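Local coordinates for protein ADP/ATP-dependent NAD(P)H-hydrate dehydratase (Bacillus subtilis, PDB 3RPZ) that dehydrates the hydrated, damaged form of NAD(P)H in an ADP- or ATP-dependent lyase reaction, restoring the usable cofactor, at residues M4-W9 and C202-T207; V243-A248 and R273-F278; H120-D125 and P141-P146. One frame throughout, in Å; residues are numbered along the deposited sequence.

How the contacts relate
The three contacts lie in different parts of one alpha/beta fold of the ribokinase-like type. Along the chain, contact 3 falls between the two segments of contact 1, and contact 2 follows both. Contacts 1 and 2 have centres about 17 Å apart and touch: N205 and T207 of contact 1 meet Y244 on helix 235-256. Contact 1 joins segment 4-9, a loop before helix 11-17, to edge strand 202-204, near bound AMP. Contact 2 packs the last helix, 264-277, on helix 235-256, which also carries H246 of the AMP pocket. Contact 3 stands apart, about 27 and 29 Å from the other centres, beside strands 128-130 and 147-149 of the same sheet.

Contact 1: residues M4-W9 and C202-T207; sequences MNVPFW and CWLNPT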
loop_
_atom_site.group_PDB
_atom_site.type_symbol
_atom_site.label_atom_id
_atom_site.label_comp_id
_atom_site.label_asym_id
_atom_site.label_seq_id
_atom_site.Cartn_x
_atom_site.Cartn_y
_atom_site.Cartn_z
ATOM N N MET A 4 -38.809 25.252 -3.259
ATOM C CA MET A 4 -38.526 25.938 -4.513
ATOM C C MET A 4 -38.646 24.954 -5.708
ATOM O O MET A 4 -38.436 25.365 -6.872
ATOM C CB MET A 4 -37.115 26.588 -4.498
ATOM C CG MET A 4 -37.013 27.889 -3.696
ATOM S SD MET A 4 -35.418 28.689 -4.034
ATOM C CE MET A 4 -35.717 30.444 -3.701
ATOM N N ASN A 5 -38.952 23.677 -5.442
ATOM C CA ASN A 5 -38.897 22.675 -6.501
ATOM C C ASN A 5 -37.582 22.703 -7.303
ATOM O O ASN A 5 -37.572 22.705 -8.543
ATOM C CB ASN A 5 -40.069 22.792 -7.441
ATOM C CG ASN A 5 -41.290 21.961 -6.962
ATOM O OD1 ASN A 5 -41.108 20.807 -6.554
ATOM N ND2 ASN A 5 -42.420 22.554 -6.990
ATOM N N VAL A 6 -36.506 22.532 -6.592
ATOM C CA VAL A 6 -35.199 22.470 -7.219
ATOM C C VAL A 6 -35.098 21.086 -7.864
ATOM O O VAL A 6 -35.313 20.057 -7.203
ATOM C CB VAL A 6 -34.116 22.709 -6.172
ATOM C CG1 VAL A 6 -32.699 22.600 -6.817
ATOM C CG2 VAL A 6 -34.292 24.093 -5.567
ATOM N N PRO A 7 -34.729 21.018 -9.158
ATOM C CA PRO A 7 -34.652 19.731 -9.822
ATOM C C PRO A 7 -33.441 18.933 -9.402
ATOM O O PRO A 7 -32.400 19.510 -9.038
ATOM C CB PRO A 7 -34.549 20.111 -11.313
ATOM C CG PRO A 7 -33.841 21.416 -11.259
ATOM C CD PRO A 7 -34.413 22.117 -10.078
ATOM N N PHE A 8 -33.555 17.608 -9.471
ATOM C CA PHE A 8 -32.417 16.735 -9.286
ATOM C C PHE A 8 -31.591 16.645 -10.558
ATOM O O PHE A 8 -32.085 16.595 -11.660
ATOM C CB PHE A 8 -32.870 15.336 -8.855
ATOM C CG PHE A 8 -33.375 15.279 -7.443
ATOM C CD1 PHE A 8 -32.545 15.179 -6.391
ATOM C CD2 PHE A 8 -34.731 15.352 -7.190
ATOM C CE1 PHE A 8 -32.989 15.166 -5.092
ATOM C CE2 PHE A 8 -35.221 15.324 -5.871
ATOM C CZ PHE A 8 -34.316 15.198 -4.815
ATOM N N TRP A 9 -30.276 16.589 -10.380
ATOM C CA TRP A 9 -29.360 16.223 -11.475
ATOM C C TRP A 9 -29.413 14.706 -11.525
ATOM O O TRP A 9 -28.875 14.029 -10.645
ATOM C CB TRP A 9 -27.959 16.776 -11.215
ATOM C CG TRP A 9 -26.986 16.601 -12.322
ATOM C CD1 TRP A 9 -25.923 15.757 -12.347
ATOM C CD2 TRP A 9 -26.959 17.331 -13.558
ATOM N NE1 TRP A 9 -25.239 15.900 -13.526
ATOM C CE2 TRP A 9 -25.826 16.886 -14.274
ATOM C CE3 TRP A 9 -27.759 18.334 -14.113
ATOM C CZ2 TRP A 9 -25.497 17.398 -15.543
ATOM C CZ3 TRP A 9 -27.438 18.832 -15.366
ATOM C CH2 TRP A 9 -26.285 18.368 -16.053
ATOM N N CYS A 202 -29.895 26.037 -10.208
ATOM C CA CYS A 202 -29.675 25.285 -8.996
ATOM C C CYS A 202 -30.219 23.882 -9.164
ATOM O O CYS A 202 -31.253 23.663 -9.817
ATOM C CB CYS A 202 -30.339 25.997 -7.860
ATOM S SG CYS A 202 -29.995 25.451 -6.202
ATOM N N TRP A 203 -29.499 22.930 -8.581
ATOM C CA TRP A 203 -29.826 21.506 -8.641
ATOM C C TRP A 203 -29.646 20.885 -7.274
ATOM O O TRP A 203 -28.923 21.401 -6.424
ATOM C CB TRP A 203 -28.934 20.782 -9.646
ATOM C CG TRP A 203 -29.018 21.293 -11.039
ATOM C CD1 TRP A 203 -28.335 22.380 -11.592
ATOM C CD2 TRP A 203 -29.818 20.766 -12.094
ATOM N NE1 TRP A 203 -28.657 22.512 -12.904
ATOM C CE2 TRP A 203 -29.561 21.546 -13.248
ATOM C CE3 TRP A 203 -30.720 19.716 -12.182
ATOM C CZ2 TRP A 203 -30.165 21.291 -14.459
ATOM C CZ3 TRP A 203 -31.307 19.447 -13.409
ATOM C CH2 TRP A 203 -31.052 20.252 -14.509
ATOM N N LEU A 204 -30.331 19.758 -7.066
ATOM C CA LEU A 204 -30.110 18.872 -5.913
ATOM C C LEU A 204 -29.449 17.608 -6.411
ATOM O O LEU A 204 -29.784 17.099 -7.475
ATOM C CB LEU A 204 -31.408 18.517 -5.208
ATOM C CG LEU A 204 -32.223 19.668 -4.635
ATOM C CD1 LEU A 204 -33.452 19.109 -3.882
ATOM C CD2 LEU A 204 -31.401 20.569 -3.706
ATOM N N ASN A 205 -28.581 17.047 -5.578
ATOM C CA ASN A 205 -27.953 15.781 -5.894
ATOM C C ASN A 205 -28.737 14.622 -5.294
ATOM O O ASN A 205 -28.998 14.643 -4.086
ATOM C CB ASN A 205 -26.555 15.716 -5.314
ATOM C CG ASN A 205 -25.864 14.456 -5.771
ATOM O OD1 ASN A 205 -25.710 14.228 -6.959
ATOM N ND2 ASN A 205 -25.472 13.618 -4.824
ATOM N N PRO A 206 -29.117 13.621 -6.105
ATOM C CA PRO A 206 -29.934 12.524 -5.592
ATOM C C PRO A 206 -29.179 11.318 -5.057
ATOM O O PRO A 206 -29.820 10.353 -4.602
ATOM C CB PRO A 206 -30.705 12.068 -6.844
ATOM C CG PRO A 206 -29.788 12.340 -7.977
ATOM C CD PRO A 206 -29.021 13.594 -7.586
ATOM N N THR A 207 -27.873 11.336 -5.120
ATOM C CA THR A 207 -27.072 10.183 -4.738
ATOM C C THR A 207 -26.344 10.358 -3.412
ATOM O O THR A 207 -26.115 11.445 -2.924
ATOM C CB THR A 207 -26.039 9.831 -5.829
ATOM O OG1 THR A 207 -25.092 10.873 -5.912
ATOM C CG2 THR A 207 -26.667 9.569 -7.174
#
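W203 is sandwiched between two residues of the N-terminal segment, and this is the tightly packed part of the contact. The edge of W9 points at one face of the W203 indole, an edge-to-face pair with planes at 83°. W9 CE3 sits over the centre of the six-membered ring, 3.8 Å from W203 CD2. Against the opposite face lies P7, itself exposed. Its CG makes a CH-pi contact, 4.1 Å from the centroid of the W203 six-membered ring and shifted toward the rim. CG of W9 is anti to the backbone N (chi1 -173°), which carries the indole to W203. Beside this stack the backbones join through two hydrogen bonds. L204 N donates to P7 O at 2.9 Å, and W9 N donates to L204 O at 3.0 Å. V6 is also closely packed, with CG1 3.7 Å from L204 CG and near the sulfur of C202. W9 O, 3.1 Å from P206 CD, is buried without a hydrogen-bond partner.

The looser side is that of F8 and P206. The partly exposed F8 ring slides past the exposed P206, with F8 CD1 3.6 Å from P206 CB.

The N-terminal segment crosses strand 202-204 at an angle and bridges it once, at F8 and L204. That strand is outermost at this end of the sheet within the chain, and on its inner side it bonds to strand 194-196. Helix 171-182 meets V6 and C202. H13 of helix 11-17 stacks on W9, and N241 of helix 235-256 accepts a hydrogen bond from W9 NE1.

Contact 2: residues V243-A248 and R273-F278; sequences VYLHGA and RVWKRF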
loop_
_atom_site.group_PDB
_atom_site.type_symbol
_atom_site.label_atom_id
_atom_site.label_comp_id
_atom_site.label_asym_id
_atom_site.label_seq_id
_atom_site.Cartn_x
_atom_site.Cartn_y
_atom_site.Cartn_z
ATOM N N VAL A 243 -20.273 15.605 -7.999
ATOM C CA VAL A 243 -21.104 15.427 -6.798
ATOM C C VAL A 243 -21.971 14.146 -6.965
ATOM O O VAL A 243 -22.063 13.293 -6.057
ATOM C CB VAL A 243 -21.977 16.633 -6.564
ATOM C CG1 VAL A 243 -22.941 16.399 -5.421
ATOM C CG2 VAL A 243 -21.094 17.844 -6.254
ATOM N N TYR A 244 -22.512 13.955 -8.154
ATOM C CA TYR A 244 -23.361 12.791 -8.426
ATOM C C TYR A 244 -22.592 11.486 -8.339
ATOM O O TYR A 244 -22.998 10.554 -7.652
ATOM C CB TYR A 244 -24.029 12.916 -9.817
ATOM C CG TYR A 244 -25.010 11.834 -10.147
ATOM C CD1 TYR A 244 -24.582 10.559 -10.453
ATOM C CD2 TYR A 244 -26.352 12.096 -10.141
ATOM C CE1 TYR A 244 -25.510 9.546 -10.730
ATOM C CE2 TYR A 244 -27.267 11.105 -10.440
ATOM C CZ TYR A 244 -26.813 9.838 -10.712
ATOM O OH TYR A 244 -27.789 8.818 -10.997
ATOM N N LEU A 245 -21.470 11.414 -9.025
ATOM C CA LEU A 245 -20.703 10.167 -9.031
ATOM C C LEU A 245 -20.114 9.854 -7.671
ATOM O O LEU A 245 -20.026 8.698 -7.299
ATOM C CB LEU A 245 -19.661 10.176 -10.151
ATOM C CG LEU A 245 -20.261 10.066 -11.551
ATOM C CD1 LEU A 245 -19.206 10.314 -12.640
ATOM C CD2 LEU A 245 -20.995 8.746 -11.817
ATOM N N HIS A 246 -19.694 10.879 -6.929
ATOM C CA HIS A 246 -19.215 10.705 -5.537
ATOM C C HIS A 246 -20.269 9.984 -4.713
ATOM O O HIS A 246 -19.967 8.967 -4.080
ATOM C CB HIS A 246 -18.857 12.072 -5.009
ATOM C CG HIS A 246 -18.437 12.155 -3.582
ATOM N ND1 HIS A 246 -19.321 12.525 -2.579
ATOM C CD2 HIS A 246 -17.225 11.977 -2.992
ATOM C CE1 HIS A 246 -18.629 12.605 -1.435
ATOM N NE2 HIS A 246 -17.359 12.294 -1.662
ATOM N N GLY A 247 -21.516 10.429 -4.805
ATOM C CA GLY A 247 -22.593 9.764 -4.079
ATOM C C GLY A 247 -22.875 8.376 -4.621
ATOM O O GLY A 247 -23.138 7.438 -3.862
ATOM N N ALA A 248 -22.837 8.201 -5.944
ATOM C CA ALA A 248 -23.076 6.903 -6.565
ATOM C C ALA A 248 -22.064 5.860 -6.105
ATOM O O ALA A 248 -22.393 4.678 -6.007
ATOM C CB ALA A 248 -23.098 7.027 -8.093
ATOM N N ARG A 273 -15.368 1.782 -11.965
ATOM C CA ARG A 273 -16.454 0.908 -12.374
ATOM C C ARG A 273 -17.787 1.664 -12.394
ATOM O O ARG A 273 -18.631 1.412 -13.284
ATOM C CB ARG A 273 -16.535 -0.332 -11.480
ATOM C CG ARG A 273 -15.515 -1.379 -11.805
ATOM C CD ARG A 273 -15.688 -2.673 -10.932
ATOM N NE ARG A 273 -14.662 -3.646 -11.314
ATOM C CZ ARG A 273 -14.785 -4.523 -12.295
ATOM N NH1 ARG A 273 -15.910 -4.591 -13.005
ATOM N NH2 ARG A 273 -13.774 -5.345 -12.567
ATOM N N VAL A 274 -17.978 2.548 -11.429
ATOM C CA VAL A 274 -19.207 3.327 -11.391
ATOM C C VAL A 274 -19.319 4.243 -12.593
ATOM O O VAL A 274 -20.346 4.272 -13.283
ATOM C CB VAL A 274 -19.314 4.061 -10.086
ATOM C CG1 VAL A 274 -20.430 5.122 -10.114
ATOM C CG2 VAL A 274 -19.539 3.079 -8.918
ATOM N N TRP A 275 -18.259 4.947 -12.938
ATOM C CA TRP A 275 -18.285 5.849 -14.062
ATOM C C TRP A 275 -18.558 5.066 -15.344
ATOM O O TRP A 275 -19.330 5.508 -16.185
ATOM C CB TRP A 275 -16.941 6.623 -14.118
ATOM C CG TRP A 275 -16.804 7.754 -15.088
ATOM C CD1 TRP A 275 -17.383 7.924 -16.297
ATOM C CD2 TRP A 275 -15.997 8.894 -14.861
ATOM N NE1 TRP A 275 -16.957 9.114 -16.888
ATOM C CE2 TRP A 275 -16.110 9.726 -16.000
ATOM C CE3 TRP A 275 -15.182 9.279 -13.812
ATOM C CZ2 TRP A 275 -15.406 10.949 -16.094
ATOM C CZ3 TRP A 275 -14.502 10.475 -13.911
ATOM C CH2 TRP A 275 -14.619 11.280 -15.045
ATOM N N LYS A 276 -17.993 3.879 -15.525
ATOM C CA LYS A 276 -18.257 3.073 -16.716
ATOM C C LYS A 276 -19.764 2.804 -16.936
ATOM O O LYS A 276 -20.204 2.783 -18.061
ATOM C CB LYS A 276 -17.509 1.759 -16.599
ATOM C CG LYS A 276 -17.669 0.745 -17.744
ATOM C CD LYS A 276 -16.955 1.236 -19.031
ATOM C CE LYS A 276 -17.149 0.271 -20.209
ATOM N NZ LYS A 276 -16.460 0.750 -21.431
ATOM N N ARG A 277 -20.492 2.632 -15.848
ATOM C CA ARG A 277 -21.935 2.347 -15.886
ATOM C C ARG A 277 -22.720 3.445 -16.555
ATOM O O ARG A 277 -23.830 3.207 -17.080
ATOM C CB ARG A 277 -22.489 2.183 -14.474
ATOM C CG ARG A 277 -23.972 1.794 -14.456
ATOM C CD ARG A 277 -24.340 1.179 -13.130
ATOM N NE ARG A 277 -24.893 2.150 -12.198
ATOM C CZ ARG A 277 -26.075 2.735 -12.350
ATOM N NH1 ARG A 277 -26.810 2.484 -13.424
ATOM N NH2 ARG A 277 -26.515 3.591 -11.445
ATOM N N PHE A 278 -22.200 4.655 -16.518
ATOM C CA PHE A 278 -22.883 5.847 -17.044
ATOM C C PHE A 278 -22.380 6.237 -18.411
ATOM O O PHE A 278 -22.768 7.275 -18.949
ATOM C CB PHE A 278 -22.730 7.012 -16.061
ATOM C CG PHE A 278 -23.438 6.796 -14.780
ATOM C CD1 PHE A 278 -24.776 7.192 -14.625
ATOM C CD2 PHE A 278 -22.842 6.197 -13.727
ATOM C CE1 PHE A 278 -25.456 6.958 -13.459
ATOM C CE2 PHE A 278 -23.529 5.972 -12.517
ATOM C CZ PHE A 278 -24.839 6.349 -12.383
#
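L245 of helix 235-256 reaches between W275 of helix 264-277 and F278 just after it. This is helix-helix packing in the alpha/beta fold: the axes of the two short segments approach to 10.1 Å and cross at 120°. All the contacts are apolar, and no hydrogen bond links the two segments. The two methyls of L245 divide the work. CD1 lies over one face of the W275 indole, toward its rim, and the two side chains cross at about a right angle. CD2 meets the F278 ring, 3.7 Å from F278 CD2, as the two side chains slide past each other in opposite directions. Y244 turns its ring edge toward the face of F278. This is an offset edge-to-face pair with planes at 84° and centroids 5.6 Å apart. With chi1 at -175°, Y244 extends its ring away from its own backbone N, and CE1 comes to F278. Helix 11-17 lies beside both rings through E11 and V14. W275 also meets H260 of the second subunit, so this helix takes part in the subunit interface. One turn on from Y244, the CB of A248 rests against V274 CG1 at 3.9 Å.

Contact 3: residues H120-D125 and P141-P146; sequences HVLTAD and PKREGP
The guanidinium of R143 has L122 CD2 over one face, 3.7 Å above the plane and offset toward the rim. At its edge, nearly in plane, lie the carbonyl oxygen of the same leucine and the backbone carbon C of P146. R143 NE donates to L122 O at 2.8 Å, nearly straight at 163°, in the carbonyl plane and on a lone pair. L122 supplies both a methyl for the face and an acceptor for the edge. R143 NH1 adds weaker bonds, to L122 O and to A124 O. It also donates to C126 O, just beyond the turn. R143 NH2 reaches back to G145 O in a weak bond of 3.0 Å. The chain of R143 bends at chi3 (-56°), which swings the guanidinium across L122.

L122 O and A124 O belong to the type I beta turn from V121 to A124, which leads on from helix 112-121 and is closed by A124 N and V121 O. In this alpha/beta fold the turn leads into strand 128-130. The loop holding R143 leads into the adjacent parallel strand 147-149. R143 ties together the two approaches to neighbouring strands, and its side chain touches V128. A leucine in its place would probably leave L122 O without its strong donor and the turn less firmly tied to 141-146. Beside the arginine, L122 CD1 packs on P141 CD at 3.9 Å.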
loop_
_atom_site.group_PDB
_atom_site.type_symbol
_atom_site.label_atom_id
_atom_site.label_comp_id
_atom_site.label_asym_id
_atom_site.label_seq_id
_atom_site.Cartn_x
_atom_site.Cartn_y
_atom_site.Cartn_z
ATOM N N HIS A 120 -3.888 34.951 -4.539
ATOM C CA HIS A 120 -2.989 34.762 -5.660
ATOM C C HIS A 120 -3.523 33.787 -6.708
ATOM O O HIS A 120 -3.406 34.061 -7.892
ATOM C CB HIS A 120 -1.584 34.369 -5.173
ATOM C CG HIS A 120 -0.875 35.487 -4.520
ATOM N ND1 HIS A 120 -0.548 36.641 -5.199
ATOM C CD2 HIS A 120 -0.375 35.624 -3.272
ATOM C CE1 HIS A 120 0.088 37.464 -4.381
ATOM N NE2 HIS A 120 0.172 36.893 -3.197
ATOM N N VAL A 121 -4.067 32.678 -6.280
ATOM C CA VAL A 121 -4.617 31.678 -7.230
ATOM C C VAL A 121 -5.765 32.265 -8.043
ATOM O O VAL A 121 -5.869 32.012 -9.231
ATOM C CB VAL A 121 -5.035 30.492 -6.492
ATOM C CG1 VAL A 121 -6.058 29.617 -7.286
ATOM C CG2 VAL A 121 -3.724 29.709 -6.036
ATOM N N LEU A 122 -6.536 33.160 -7.452
ATOM C CA LEU A 122 -7.657 33.744 -8.186
ATOM C C LEU A 122 -7.237 34.679 -9.325
ATOM O O LEU A 122 -8.046 35.019 -10.166
ATOM C CB LEU A 122 -8.594 34.466 -7.237
ATOM C CG LEU A 122 -9.368 33.630 -6.226
ATOM C CD1 LEU A 122 -10.125 34.352 -5.145
ATOM C CD2 LEU A 122 -10.352 32.710 -6.992
ATOM N N THR A 123 -5.976 35.087 -9.385
ATOM C CA THR A 123 -5.537 35.874 -10.504
ATOM C C THR A 123 -5.243 34.986 -11.720
ATOM O O THR A 123 -5.111 35.507 -12.816
ATOM C CB THR A 123 -4.317 36.776 -10.155
ATOM O OG1 THR A 123 -3.150 35.969 -10.046
ATOM C CG2 THR A 123 -4.586 37.560 -8.893
ATOM N N ALA A 124 -5.189 33.659 -11.544
ATOM C CA ALA A 124 -5.072 32.703 -12.676
ATOM C C ALA A 124 -6.358 32.733 -13.497
ATOM O O ALA A 124 -7.385 33.151 -13.011
ATOM C CB ALA A 124 -4.789 31.287 -12.162
ATOM N N ASP A 125 -6.267 32.321 -14.752
ATOM C CA ASP A 125 -7.441 32.227 -15.615
ATOM C C ASP A 125 -7.797 30.754 -15.720
ATOM O O ASP A 125 -7.457 30.062 -16.696
ATOM C CB ASP A 125 -7.194 32.795 -17.020
ATOM C CG ASP A 125 -6.946 34.307 -17.035
ATOM O OD1 ASP A 125 -6.294 34.734 -17.995
ATOM O OD2 ASP A 125 -7.369 35.064 -16.135
ATOM N N PRO A 141 -13.140 38.485 -6.235
ATOM C CA PRO A 141 -12.938 39.457 -7.302
ATOM C C PRO A 141 -13.605 39.031 -8.605
ATOM O O PRO A 141 -13.713 37.827 -8.888
ATOM C CB PRO A 141 -11.425 39.417 -7.485
ATOM C CG PRO A 141 -11.032 38.043 -7.127
ATOM C CD PRO A 141 -11.946 37.645 -6.005
ATOM N N LYS A 142 -13.991 39.996 -9.444
ATOM C CA LYS A 142 -14.486 39.641 -10.754
ATOM C C LYS A 142 -13.332 39.002 -11.514
ATOM O O LYS A 142 -12.199 39.492 -11.470
ATOM C CB LYS A 142 -15.005 40.890 -11.494
ATOM C CG LYS A 142 -15.220 40.712 -13.020
ATOM C CD LYS A 142 -16.191 39.630 -13.420
ATOM C CE LYS A 142 -16.054 39.292 -14.941
ATOM N NZ LYS A 142 -16.669 37.966 -15.300
ATOM N N ARG A 143 -13.607 37.859 -12.150
ATOM C CA ARG A 143 -12.617 37.113 -12.933
ATOM C C ARG A 143 -13.406 36.275 -13.946
ATOM O O ARG A 143 -14.621 36.080 -13.771
ATOM C CB ARG A 143 -11.731 36.262 -11.983
ATOM C CG ARG A 143 -12.527 35.206 -11.264
ATOM C CD ARG A 143 -11.783 34.462 -10.186
ATOM N NE ARG A 143 -10.532 33.800 -10.586
ATOM C CZ ARG A 143 -10.434 32.515 -10.954
ATOM N NH1 ARG A 143 -9.233 32.010 -11.247
ATOM N NH2 ARG A 143 -11.503 31.717 -11.065
ATOM N N GLU A 144 -12.742 35.684 -14.929
ATOM C CA GLU A 144 -13.509 34.940 -15.939
ATOM C C GLU A 144 -13.888 33.518 -15.465
ATOM O O GLU A 144 -15.057 33.077 -15.660
ATOM C CB GLU A 144 -12.772 34.924 -17.283
ATOM C CG GLU A 144 -13.696 34.852 -18.511
ATOM C CD GLU A 144 -14.836 35.861 -18.462
ATOM O OE1 GLU A 144 -14.583 37.054 -18.178
ATOM O OE2 GLU A 144 -15.996 35.455 -18.697
ATOM N N GLY A 145 -12.952 32.829 -14.830
ATOM C CA GLY A 145 -13.171 31.457 -14.447
ATOM C C GLY A 145 -14.062 31.352 -13.222
ATOM O O GLY A 145 -14.090 32.258 -12.389
ATOM N N PRO A 146 -14.838 30.273 -13.140
ATOM C CA PRO A 146 -15.720 30.133 -11.990
ATOM C C PRO A 146 -14.934 29.905 -10.694
ATOM O O PRO A 146 -13.817 29.350 -10.737
ATOM C CB PRO A 146 -16.563 28.893 -12.313
ATOM C CG PRO A 146 -15.800 28.212 -13.435
ATOM C CD PRO A 146 -15.043 29.196 -14.142
#